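Local coordinates for protein F2 like fibronectin-binding protein (Streptococcus pneumoniae, PDB 5A0N) that probably mediates covalent attachment of the bacterium to host surfaces through an internal thioester, as a Gram-positive surface adhesin, at residues A[14-20]-A[43-47]. Numbering follows the deposited sequence.
Sequences SGNGKYY and TSDTH
S44 reaches into the loop made by 14-20, and its short side chain sits between the Y20 ring and the polar atoms of that loop. CB lies over one face of the Y20 ring in a CH-pi contact, 3.9 Å from the ring centroid, with CZ of Y20 the nearest ring atom. On the other side, CB approaches K18 O. From there OG, set between the backbone N and the carbonyl carbon (chi1 65°), comes within 2.8 Å of N16 OD1 and 3.1 Å of K18 O. Its one proton can serve either acceptor, and S14 OG faces the same two oxygens. K18 O is also gripped by the backbone, since S44 N donates to it at 3.1 Å.

In the thioester domain's three-stranded antiparallel sheet, outer strand 19-21 pairs here with central strand 41-43: Y19 and T43 are a non-hydrogen-bonded antiparallel pair, just where 41-43 gives way to the loop leading to strand 49-51. Ahead of Y19, a type I turn from S14 to G17 runs into an Asx turn, in which K18 N donates to N16 OD1 from above the carbonyl plane. The Y19 hydroxyl ties back the start of this loop by accepting from S14 N, while T43 CG2 packs against that same nitrogen at 3.6 Å. Within the turn, G15 N donates to D45 OD2 on its syn side but well out of the carboxylate plane (2.8 Å, 156°); D45 OD1 accepts from T46 N. Beyond S44, H47 brings NE2 to the edge of the Y20 ring, and F66 meets both rings.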
# COMPACT_ATOMS: atom_id res chain seq x y z
N SER A 14 -8.18 17.46 -2.79
CA SER A 14 -9.43 17.76 -2.10
C SER A 14 -9.47 19.20 -1.66
O SER A 14 -8.50 19.67 -1.06
CB SER A 14 -9.54 16.91 -0.82
OG SER A 14 -10.85 16.99 -0.34
N GLY A 15 -10.60 19.87 -1.87
CA GLY A 15 -10.74 21.23 -1.42
C GLY A 15 -10.64 21.42 0.08
O GLY A 15 -10.24 22.49 0.51
N ASN A 16 -10.99 20.39 0.85
CA ASN A 16 -10.93 20.45 2.31
C ASN A 16 -9.74 19.71 2.89
O ASN A 16 -9.63 19.60 4.10
CB ASN A 16 -12.24 19.95 2.93
CG ASN A 16 -12.48 18.47 2.71
OD1 ASN A 16 -11.73 17.80 2.02
ND2 ASN A 16 -13.56 17.96 3.29
N GLY A 17 -8.87 19.19 2.04
CA GLY A 17 -7.71 18.45 2.50
C GLY A 17 -7.99 17.05 3.01
O GLY A 17 -7.07 16.42 3.54
N LYS A 18 -9.23 16.56 2.85
CA LYS A 18 -9.59 15.23 3.32
C LYS A 18 -9.80 14.25 2.17
O LYS A 18 -10.27 14.61 1.10
CB LYS A 18 -10.86 15.27 4.20
CG LYS A 18 -10.80 16.21 5.39
CD LYS A 18 -9.63 15.88 6.33
CE LYS A 18 -9.59 16.75 7.56
NZ LYS A 18 -10.62 16.27 8.48
N TYR A 19 -9.42 13.01 2.45
CA TYR A 19 -9.39 11.93 1.46
C TYR A 19 -9.99 10.67 2.05
O TYR A 19 -9.90 10.44 3.27
CB TYR A 19 -7.94 11.66 1.02
CG TYR A 19 -7.29 12.88 0.36
CD1 TYR A 19 -6.70 13.86 1.14
CD2 TYR A 19 -7.32 13.07 -1.02
CE1 TYR A 19 -6.17 15.00 0.59
CE2 TYR A 19 -6.75 14.19 -1.60
CZ TYR A 19 -6.20 15.17 -0.79
OH TYR A 19 -5.72 16.29 -1.43
N TYR A 20 -10.56 9.84 1.18
CA TYR A 20 -11.13 8.54 1.52
C TYR A 20 -10.34 7.48 0.77
O TYR A 20 -9.62 7.78 -0.18
CB TYR A 20 -12.60 8.43 1.12
CG TYR A 20 -13.51 9.55 1.58
CD1 TYR A 20 -13.34 10.21 2.80
CD2 TYR A 20 -14.58 9.92 0.80
CE1 TYR A 20 -14.24 11.17 3.23
CE2 TYR A 20 -15.46 10.88 1.19
CZ TYR A 20 -15.31 11.52 2.42
OH TYR A 20 -16.19 12.48 2.82
N THR A 43 -10.51 11.99 -3.44
CA THR A 43 -10.86 13.23 -2.79
C THR A 43 -12.22 13.08 -2.09
O THR A 43 -13.13 12.40 -2.59
CB THR A 43 -10.93 14.39 -3.77
OG1 THR A 43 -11.96 14.10 -4.71
CG2 THR A 43 -9.58 14.60 -4.47
N SER A 44 -12.36 13.73 -0.95
CA SER A 44 -13.63 13.65 -0.18
C SER A 44 -14.75 14.38 -0.86
O SER A 44 -15.91 14.05 -0.61
CB SER A 44 -13.46 14.21 1.22
OG SER A 44 -13.18 15.58 1.16
N ASP A 45 -14.45 15.35 -1.72
CA ASP A 45 -15.47 16.18 -2.32
C ASP A 45 -15.94 15.64 -3.68
O ASP A 45 -17.11 15.31 -3.89
CB ASP A 45 -15.04 17.65 -2.39
CG ASP A 45 -13.61 17.90 -2.90
OD1 ASP A 45 -12.92 17.03 -3.42
OD2 ASP A 45 -13.16 19.07 -2.75
N THR A 46 -15.01 15.51 -4.61
CA THR A 46 -15.33 15.09 -5.95
C THR A 46 -15.19 13.59 -6.20
O THR A 46 -15.56 13.11 -7.26
CB THR A 46 -14.46 15.83 -6.96
OG1 THR A 46 -13.09 15.57 -6.66
CG2 THR A 46 -14.71 17.33 -6.94
N HIS A 47 -14.57 12.87 -5.27
CA HIS A 47 -14.35 11.43 -5.40
C HIS A 47 -13.45 11.12 -6.60
O HIS A 47 -13.60 10.08 -7.27
CB HIS A 47 -15.64 10.59 -5.45
CG HIS A 47 -16.57 10.85 -4.31
ND1 HIS A 47 -17.81 10.25 -4.23
CD2 HIS A 47 -16.44 11.60 -3.19
CE1 HIS A 47 -18.41 10.65 -3.13
NE2 HIS A 47 -17.61 11.46 -2.48